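Local coordinates for GTP-binding protein REM 1 (Homo sapiens, PDB 2NZJ) that binds guanine nucleotides as a small GTPase of the Ras family, Rad and Gem-like group, and probably switches between GTP- and GDP-bound states in signalling, at residues T52-V57 and R165-R170; G78-I83 and E161-Q166; I83-A88 and C143-T148. One frame throughout, in Å; residues are numbered along the deposited sequence.

Contact 1 (T52-V57 and R165-R170)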
loop_
_atom_site.group_PDB
_atom_site.type_symbol
_atom_site.label_atom_id
_atom_site.label_comp_id
_atom_site.label_asym_id
_atom_site.label_seq_id
_atom_site.Cartn_x
_atom_site.Cartn_y
_atom_site.Cartn_z
ATOM N N THR A 52 -7.456 -6.368 -14.500
ATOM C CA THR A 52 -6.481 -7.037 -13.649
ATOM C C THR A 52 -7.059 -7.166 -12.256
ATOM O O THR A 52 -7.636 -6.214 -11.750
ATOM C CB THR A 52 -5.199 -6.236 -13.566
ATOM O OG1 THR A 52 -4.517 -6.299 -14.833
ATOM C CG2 THR A 52 -4.318 -6.772 -12.430
ATOM N N THR A 53 -6.919 -8.340 -11.653
ATOM C CA THR A 53 -7.407 -8.586 -10.313
ATOM C C THR A 53 -6.278 -8.400 -9.315
ATOM O O THR A 53 -5.153 -8.903 -9.507
ATOM C CB THR A 53 -7.952 -10.011 -10.159
ATOM O OG1 THR A 53 -8.866 -10.283 -11.220
ATOM C CG2 THR A 53 -8.659 -10.211 -8.828
ATOM N N LEU A 54 -6.571 -7.652 -8.258
ATOM C CA LEU A 54 -5.675 -7.574 -7.132
ATOM C C LEU A 54 -6.366 -8.218 -5.953
ATOM O O LEU A 54 -7.568 -8.036 -5.748
ATOM C CB LEU A 54 -5.318 -6.139 -6.812
ATOM C CG LEU A 54 -4.638 -5.320 -7.904
ATOM C CD1 LEU A 54 -4.491 -3.879 -7.433
ATOM C CD2 LEU A 54 -3.273 -5.906 -8.291
ATOM N N VAL A 55 -5.599 -8.990 -5.197
ATOM C CA VAL A 55 -6.014 -9.454 -3.894
ATOM C C VAL A 55 -5.179 -8.656 -2.888
ATOM O O VAL A 55 -3.947 -8.797 -2.840
ATOM C CB VAL A 55 -5.799 -10.972 -3.747
ATOM C CG1 VAL A 55 -6.165 -11.438 -2.337
ATOM C CG2 VAL A 55 -6.619 -11.736 -4.824
ATOM N N VAL A 56 -5.854 -7.805 -2.110
ATOM C CA VAL A 56 -5.189 -6.902 -1.176
ATOM C C VAL A 56 -5.264 -7.532 0.212
ATOM O O VAL A 56 -6.359 -7.805 0.719
ATOM C CB VAL A 56 -5.828 -5.482 -1.209
ATOM C CG1 VAL A 56 -5.310 -4.610 -0.079
ATOM C CG2 VAL A 56 -5.540 -4.790 -2.558
ATOM N N VAL A 57 -4.092 -7.783 0.797
ATOM C CA VAL A 57 -3.961 -8.432 2.114
ATOM C C VAL A 57 -3.718 -7.367 3.207
ATOM O O VAL A 57 -2.852 -6.482 3.057
ATOM C CB VAL A 57 -2.799 -9.466 2.121
ATOM C CG1 VAL A 57 -2.655 -10.107 3.477
ATOM C CG2 VAL A 57 -3.034 -10.565 1.079
ATOM N N ARG A 165 -0.359 -0.711 -12.731
ATOM C CA ARG A 165 0.572 -0.265 -13.790
ATOM C C ARG A 165 2.007 -0.684 -13.513
ATOM O O ARG A 165 2.686 -1.144 -14.410
ATOM C CB ARG A 165 0.537 1.262 -13.998
ATOM C CG ARG A 165 -0.705 1.740 -14.716
ATOM C CD ARG A 165 -0.619 3.174 -15.051
ATOM N NE ARG A 165 -1.856 3.591 -15.699
ATOM C CZ ARG A 165 -2.892 4.179 -15.088
ATOM N NH1 ARG A 165 -2.859 4.483 -13.789
ATOM N NH2 ARG A 165 -3.974 4.488 -15.806
ATOM N N GLN A 166 2.460 -0.522 -12.275
ATOM C CA GLN A 166 3.810 -0.915 -11.903
ATOM C C GLN A 166 4.031 -2.422 -12.045
ATOM O O GLN A 166 5.101 -2.876 -12.473
ATOM C CB GLN A 166 4.084 -0.507 -10.470
ATOM C CG GLN A 166 4.070 0.978 -10.243
ATOM C CD GLN A 166 5.091 1.682 -11.084
ATOM O OE1 GLN A 166 6.230 1.221 -11.185
ATOM N NE2 GLN A 166 4.693 2.782 -11.724
ATOM N N LEU A 167 3.019 -3.203 -11.674
ATOM C CA LEU A 167 3.082 -4.654 -11.834
ATOM C C LEU A 167 3.191 -5.057 -13.314
ATOM O O LEU A 167 3.876 -6.012 -13.647
ATOM C CB LEU A 167 1.857 -5.325 -11.189
ATOM C CG LEU A 167 1.835 -5.368 -9.656
ATOM C CD1 LEU A 167 0.497 -5.870 -9.125
ATOM C CD2 LEU A 167 2.992 -6.209 -9.107
ATOM N N ARG A 168 2.509 -4.325 -14.190
ATOM C CA ARG A 168 2.541 -4.601 -15.624
ATOM C C ARG A 168 3.882 -4.251 -16.256
ATOM O O ARG A 168 4.255 -4.815 -17.282
ATOM C CB ARG A 168 1.440 -3.833 -16.345
ATOM C CG ARG A 168 0.047 -4.353 -16.095
ATOM C CD ARG A 168 -0.991 -3.417 -16.703
ATOM N NE ARG A 168 -2.347 -3.910 -16.486
ATOM C CZ ARG A 168 -3.456 -3.289 -16.864
ATOM N NH1 ARG A 168 -3.383 -2.131 -17.496
ATOM N NH2 ARG A 168 -4.638 -3.835 -16.620
ATOM N N LEU A 169 4.609 -3.319 -15.654
ATOM C CA LEU A 169 5.960 -3.007 -16.126
ATOM C C LEU A 169 6.946 -4.136 -15.791
ATOM O O LEU A 169 7.927 -4.328 -16.502
ATOM C CB LEU A 169 6.442 -1.662 -15.564
ATOM C CG LEU A 169 5.712 -0.449 -16.157
ATOM C CD1 LEU A 169 5.960 0.795 -15.328
ATOM C CD2 LEU A 169 6.102 -0.222 -17.619
ATOM N N ARG A 170 6.682 -4.887 -14.722
ATOM C CA ARG A 170 7.462 -6.094 -14.437
ATOM C C ARG A 170 7.386 -7.046 -15.633
ATOM O O ARG A 170 8.398 -7.313 -16.274
ATOM C CB ARG A 170 6.963 -6.790 -13.160
#
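The first torsion of Thr-52 (chi1 -71°) sets OG1 anti to its own carbonyl carbon, and Arg-168, with CG likewise anti to the carbonyl carbon and the chain stretched straight from CG to NE, brings its guanidinium alongside that hydroxyl. The two side chains slide past each other in opposite senses, which puts the edge of the guanidinium, not a face, against the threonine. NH2 of Arg-168 donates to Thr-52 OG1 over 3.0 Å; the N-H...O angle is 166°, and the oxygen lies only 7° out of the guanidinium plane. NE of Arg-168 stands farther from the same OG1, at 3.6 Å. The arginine has two more acceptors, both main-chain carbonyls in the hairpin that joins strands 40-47 and 50-57: NH2 also donates to Glu-50 O and NH1 to Val-47 O. Three acceptors around the two terminal nitrogens should hold the flat group in a fixed rotation.

This is the Ras-type G domain, in which the C-terminal helix, here 156-171, lies along one face of the central sheet; Arg-168 pins that helix to the hairpin. Beside this polar link lies an apolar one. Leu-54 and Leu-167 have nearly the same side-chain conformation and cross at a slant, with CD2 of Leu-54 resting 3.9 Å from CD1 of Leu-167. That methyl pair sits deeper than the polar link, among Tyr-5 of strand 4-10, which touches both leucines, and Val-164 one helical turn back, which packs on Leu-54 and Thr-52. Farther along the strand, Val-56 meets the same helix through Phe-160.

Contact 2 (G78-I83 and E161-Q166)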
loop_
_atom_site.group_PDB
_atom_site.type_symbol
_atom_site.label_atom_id
_atom_site.label_comp_id
_atom_site.label_asym_id
_atom_site.label_seq_id
_atom_site.Cartn_x
_atom_site.Cartn_y
_atom_site.Cartn_z
ATOM N N GLY A 78 4.511 -11.514 -1.610
ATOM C CA GLY A 78 3.778 -10.437 -2.237
ATOM C C GLY A 78 4.241 -10.156 -3.660
ATOM O O GLY A 78 5.437 -10.222 -3.963
ATOM N N SER A 79 3.285 -9.854 -4.537
ATOM C CA SER A 79 3.595 -9.351 -5.875
ATOM C C SER A 79 3.972 -7.884 -5.801
ATOM O O SER A 79 4.744 -7.401 -6.615
ATOM C CB SER A 79 2.393 -9.519 -6.803
ATOM O OG SER A 79 1.886 -10.837 -6.739
ATOM N N ALA A 80 3.402 -7.190 -4.825
ATOM C CA ALA A 80 3.682 -5.774 -4.556
ATOM C C ALA A 80 3.434 -5.482 -3.082
ATOM O O ALA A 80 2.628 -6.158 -2.435
ATOM C CB ALA A 80 2.794 -4.882 -5.420
ATOM N N TYR A 81 4.122 -4.478 -2.553
ATOM C CA TYR A 81 3.934 -4.066 -1.169
ATOM C C TYR A 81 3.594 -2.588 -1.098
ATOM O O TYR A 81 4.262 -1.771 -1.743
ATOM C CB TYR A 81 5.200 -4.356 -0.373
ATOM C CG TYR A 81 5.425 -5.825 -0.181
ATOM C CD1 TYR A 81 6.225 -6.557 -1.052
ATOM C CD2 TYR A 81 4.815 -6.493 0.871
ATOM C CE1 TYR A 81 6.411 -7.908 -0.863
ATOM C CE2 TYR A 81 4.985 -7.825 1.054
ATOM C CZ TYR A 81 5.782 -8.529 0.203
ATOM O OH TYR A 81 5.923 -9.863 0.446
ATOM N N VAL A 82 2.549 -2.267 -0.329
ATOM C CA VAL A 82 2.161 -0.883 -0.035
ATOM C C VAL A 82 2.457 -0.583 1.438
ATOM O O VAL A 82 1.768 -1.066 2.325
ATOM C CB VAL A 82 0.682 -0.621 -0.357
ATOM C CG1 VAL A 82 0.280 0.792 -0.020
ATOM C CG2 VAL A 82 0.452 -0.879 -1.794
ATOM N N ILE A 83 3.506 0.200 1.675
ATOM C CA ILE A 83 3.900 0.624 3.017
ATOM C C ILE A 83 3.233 1.954 3.315
ATOM O O ILE A 83 3.589 2.966 2.727
ATOM C CB ILE A 83 5.430 0.848 3.128
ATOM C CG1 ILE A 83 6.198 -0.456 2.950
ATOM C CG2 ILE A 83 5.795 1.480 4.460
ATOM C CD1 ILE A 83 7.696 -0.266 2.643
ATOM N N GLU A 161 -4.700 1.716 -8.874
ATOM C CA GLU A 161 -4.472 1.743 -10.336
ATOM C C GLU A 161 -2.986 1.872 -10.672
ATOM O O GLU A 161 -2.495 1.276 -11.608
ATOM C CB GLU A 161 -5.270 2.878 -10.984
ATOM C CG GLU A 161 -6.765 2.614 -10.861
ATOM C CD GLU A 161 -7.674 3.567 -11.607
ATOM O OE1 GLU A 161 -7.264 4.686 -12.013
ATOM O OE2 GLU A 161 -8.843 3.165 -11.765
ATOM N N GLY A 162 -2.268 2.620 -9.851
ATOM C CA GLY A 162 -0.822 2.762 -9.971
ATOM C C GLY A 162 -0.089 1.465 -9.681
ATOM O O GLY A 162 0.845 1.103 -10.397
ATOM N N VAL A 163 -0.522 0.754 -8.650
ATOM C CA VAL A 163 0.029 -0.564 -8.356
ATOM C C VAL A 163 -0.109 -1.497 -9.569
ATOM O O VAL A 163 0.864 -2.160 -9.966
ATOM C CB VAL A 163 -0.673 -1.220 -7.140
ATOM C CG1 VAL A 163 -0.238 -2.637 -6.979
ATOM C CG2 VAL A 163 -0.401 -0.432 -5.878
ATOM N N VAL A 164 -1.306 -1.551 -10.163
ATOM C CA VAL A 164 -1.512 -2.373 -11.374
ATOM C C VAL A 164 -0.487 -2.004 -12.440
ATOM O O VAL A 164 0.190 -2.879 -12.986
ATOM C CB VAL A 164 -2.900 -2.187 -12.014
ATOM C CG1 VAL A 164 -2.978 -2.947 -13.313
ATOM C CG2 VAL A 164 -4.032 -2.597 -11.065
ATOM N N ARG A 165 -0.359 -0.711 -12.731
ATOM C CA ARG A 165 0.572 -0.265 -13.790
ATOM C C ARG A 165 2.007 -0.684 -13.513
ATOM O O ARG A 165 2.686 -1.144 -14.410
ATOM C CB ARG A 165 0.537 1.262 -13.998
ATOM C CG ARG A 165 -0.705 1.740 -14.716
ATOM C CD ARG A 165 -0.619 3.174 -15.051
ATOM N NE ARG A 165 -1.856 3.591 -15.699
ATOM C CZ ARG A 165 -2.892 4.179 -15.088
ATOM N NH1 ARG A 165 -2.859 4.483 -13.789
ATOM N NH2 ARG A 165 -3.974 4.488 -15.806
ATOM N N GLN A 166 2.460 -0.522 -12.275
ATOM C CA GLN A 166 3.810 -0.915 -11.903
ATOM C C GLN A 166 4.031 -2.422 -12.045
ATOM O O GLN A 166 5.101 -2.876 -12.473
ATOM C CB GLN A 166 4.084 -0.507 -10.470
ATOM C CG GLN A 166 4.070 0.978 -10.243
ATOM C CD GLN A 166 5.091 1.682 -11.084
ATOM O OE1 GLN A 166 6.230 1.221 -11.185
ATOM N NE2 GLN A 166 4.693 2.782 -11.724
#
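Val-163 makes every contact here, and all of them are apolar: its two methyls divide between Ala-80 and Val-82 of the strand. CG1, anti to the backbone N (chi1 172°), comes to 4.1 Å from the CB of Ala-80. CG2, anti to the carbonyl carbon, meets the CG2 of Val-82 at 4.2 Å, and the two valines are set at a slant to each other. Ala-80 points its CB at the helix, and Val-82, turned side-on, still offers CG2, while Tyr-81 between them points away, to Leu-103 of helix 90-105 on the other face of the sheet. Strand 80-86 lies between strands 4-10 and 114-119 in the G-domain sheet, with helices 156-171 and 90-105 on its two faces. Val-163 also touches Ile-115 of strand 114-119, and Val-82 reaches Val-7 and Leu-9 of strand 4-10.

Polar bonding runs within the sheet, not across to the helix. Backbone hydrogen bonds tie Ala-80 to Arg-6 and Val-8 and Tyr-81 to Pro-113 and Ile-115.

With methyl groups alone meeting and no hydrogen bond across, the helix is held on the strand here by burial and fit of shape rather than by directional bonds.

Contact 3 (I83-A88 and C143-T148); sequences IVYSIA and CKFIET
Tyr-85 and Phe-145 meet edge to edge: the phenol oxygen points at the rim of the phenylalanine ring, with OH of Tyr-85 3.4 Å from CE1 of Phe-145 and lying in the plane of that ring. The ring planes are within about 20° of each other but meet rim to rim, not face over face, although the side chains as a whole run at about a right angle. Phe-145 gets there with CG anti to its backbone N (chi1 175°), which lays the ring along the sheet toward the tyrosine. Phe-93 meets the other aromatic, Tyr-85, with planes at about 60°, and Ala-138 of helix 131-141 packs on Phe-145.

The pair bridges strand 114-119, which separates strands 80-86 and 144-147 in the Ras-type sheet and hydrogen-bonds to Tyr-85 through Val-117 and Asn-119. Asn-119 opens the NKxD sequence that reads the guanine base in this family, and it also bonds to Thr-148 OG1.

Nearer the nucleotide, Ile-87 crosses Glu-147 at about a right angle, its CG2 methyl 3.7 Å from Glu-147 OE2. The carboxylate's main partner is Arg-127, bound in a salt bridge through that same OE2 and touched by Ile-87 as well. Ser-86 OG accepts from Ala-88 N at 3.3 Å, an ST turn that bends the chain just past the strand.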
loop_
_atom_site.group_PDB
_atom_site.type_symbol
_atom_site.label_atom_id
_atom_site.label_comp_id
_atom_site.label_asym_id
_atom_site.label_seq_id
_atom_site.Cartn_x
_atom_site.Cartn_y
_atom_site.Cartn_z
ATOM N N ILE A 83 3.506 0.200 1.675
ATOM C CA ILE A 83 3.900 0.624 3.017
ATOM C C ILE A 83 3.233 1.954 3.315
ATOM O O ILE A 83 3.589 2.966 2.727
ATOM C CB ILE A 83 5.430 0.848 3.128
ATOM C CG1 ILE A 83 6.198 -0.456 2.950
ATOM C CG2 ILE A 83 5.795 1.480 4.460
ATOM C CD1 ILE A 83 7.696 -0.266 2.643
ATOM N N VAL A 84 2.279 1.949 4.242
ATOM C CA VAL A 84 1.468 3.127 4.569
ATOM C C VAL A 84 1.954 3.753 5.867
ATOM O O VAL A 84 2.224 3.036 6.815
ATOM C CB VAL A 84 0.012 2.726 4.759
ATOM C CG1 VAL A 84 -0.860 3.929 5.168
ATOM C CG2 VAL A 84 -0.493 2.029 3.488
ATOM N N TYR A 85 2.082 5.083 5.900
ATOM C CA TYR A 85 2.250 5.841 7.158
ATOM C C TYR A 85 1.231 6.995 7.175
ATOM O O TYR A 85 0.584 7.274 6.164
ATOM C CB TYR A 85 3.713 6.327 7.346
ATOM C CG TYR A 85 4.129 7.371 6.363
ATOM C CD1 TYR A 85 4.603 7.022 5.121
ATOM C CD2 TYR A 85 3.994 8.713 6.651
ATOM C CE1 TYR A 85 4.946 7.959 4.190
ATOM C CE2 TYR A 85 4.320 9.695 5.688
ATOM C CZ TYR A 85 4.794 9.296 4.460
ATOM O OH TYR A 85 5.174 10.228 3.517
ATOM N N SER A 86 1.071 7.629 8.330
ATOM C CA SER A 86 0.253 8.829 8.456
ATOM C C SER A 86 1.122 10.072 8.466
ATOM O O SER A 86 2.028 10.191 9.271
ATOM C CB SER A 86 -0.556 8.803 9.736
ATOM O OG SER A 86 -1.270 10.016 9.877
ATOM N N ILE A 87 0.801 11.026 7.601
ATOM C CA ILE A 87 1.524 12.302 7.546
ATOM C C ILE A 87 1.450 13.112 8.844
ATOM O O ILE A 87 2.241 14.029 9.025
ATOM C CB ILE A 87 1.005 13.206 6.409
ATOM C CG1 ILE A 87 -0.475 13.559 6.640
ATOM C CG2 ILE A 87 1.253 12.545 5.054
ATOM C CD1 ILE A 87 -0.855 14.965 6.286
ATOM N N ALA A 88 0.500 12.761 9.726
ATOM C CA ALA A 88 0.344 13.386 11.042
ATOM C C ALA A 88 1.061 12.674 12.204
ATOM O O ALA A 88 0.920 13.085 13.357
ATOM C CB ALA A 88 -1.151 13.495 11.359
ATOM N N CYS A 143 11.597 3.646 -4.781
ATOM C CA CYS A 143 10.239 3.159 -4.963
ATOM C C CYS A 143 9.276 4.292 -5.310
ATOM O O CYS A 143 9.709 5.414 -5.472
ATOM C CB CYS A 143 9.790 2.472 -3.687
ATOM S SG CYS A 143 9.288 3.640 -2.453
ATOM N N LYS A 144 7.969 4.007 -5.408
ATOM C CA LYS A 144 7.014 5.030 -5.835
ATOM C C LYS A 144 6.322 5.642 -4.635
ATOM O O LYS A 144 6.294 5.040 -3.561
ATOM C CB LYS A 144 6.024 4.453 -6.856
ATOM C CG LYS A 144 6.707 4.008 -8.183
ATOM C CD LYS A 144 7.013 5.206 -9.093
ATOM C CE LYS A 144 8.088 4.901 -10.139
ATOM N N PHE A 145 5.783 6.849 -4.820
ATOM C CA PHE A 145 5.245 7.648 -3.701
ATOM C C PHE A 145 3.934 8.354 -4.031
ATOM O O PHE A 145 3.800 8.979 -5.067
ATOM C CB PHE A 145 6.265 8.705 -3.273
ATOM C CG PHE A 145 5.758 9.661 -2.212
ATOM C CD1 PHE A 145 5.620 9.245 -0.894
ATOM C CD2 PHE A 145 5.418 10.964 -2.533
ATOM C CE1 PHE A 145 5.167 10.100 0.080
ATOM C CE2 PHE A 145 4.958 11.830 -1.571
ATOM C CZ PHE A 145 4.839 11.404 -0.253
ATOM N N ILE A 146 2.982 8.293 -3.116
ATOM C CA ILE A 146 1.757 9.032 -3.272
ATOM C C ILE A 146 1.206 9.365 -1.889
ATOM O O ILE A 146 1.486 8.672 -0.921
ATOM C CB ILE A 146 0.755 8.206 -4.067
ATOM C CG1 ILE A 146 -0.414 9.073 -4.533
ATOM C CG2 ILE A 146 0.304 6.966 -3.247
ATOM C CD1 ILE A 146 -1.198 8.471 -5.673
ATOM N N GLU A 147 0.459 10.454 -1.803
ATOM C CA GLU A 147 -0.295 10.813 -0.604
ATOM C C GLU A 147 -1.787 10.631 -0.867
ATOM O O GLU A 147 -2.312 11.034 -1.930
ATOM C CB GLU A 147 -0.018 12.252 -0.213
ATOM C CG GLU A 147 1.419 12.422 0.207
ATOM C CD GLU A 147 1.719 13.762 0.830
ATOM O OE1 GLU A 147 1.169 14.794 0.389
ATOM O OE2 GLU A 147 2.534 13.766 1.754
ATOM N N THR A 148 -2.459 10.016 0.104
ATOM C CA THR A 148 -3.866 9.728 -0.015
ATOM C C THR A 148 -4.616 10.242 1.201
ATOM O O THR A 148 -4.005 10.660 2.202
ATOM C CB THR A 148 -4.092 8.226 -0.139
ATOM O OG1 THR A 148 -3.733 7.566 1.087
ATOM C CG2 THR A 148 -3.270 7.661 -1.291
#

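In the fold
All three contacts involve the one six-stranded sheet of the Ras-type domain. Contacts 1 and 2 lie about 5 Å apart, centre to centre, and both press helix 156-171 onto the sheet, sharing Arg-165 and Gln-166; Leu-167 bridges them by touching Ala-80. Contact 3 is about 13 Å from contact 2 and 18 Å from contact 1, and joins contact 2 at Ile-83, where strand 80-86 runs from one into the other. Along the chain it is nested inside the loops closed by the other two. Strand 80-86 thus passes from its packing against the C-terminal helix toward the GDP end, linking helix packing to the nucleotide-side loops.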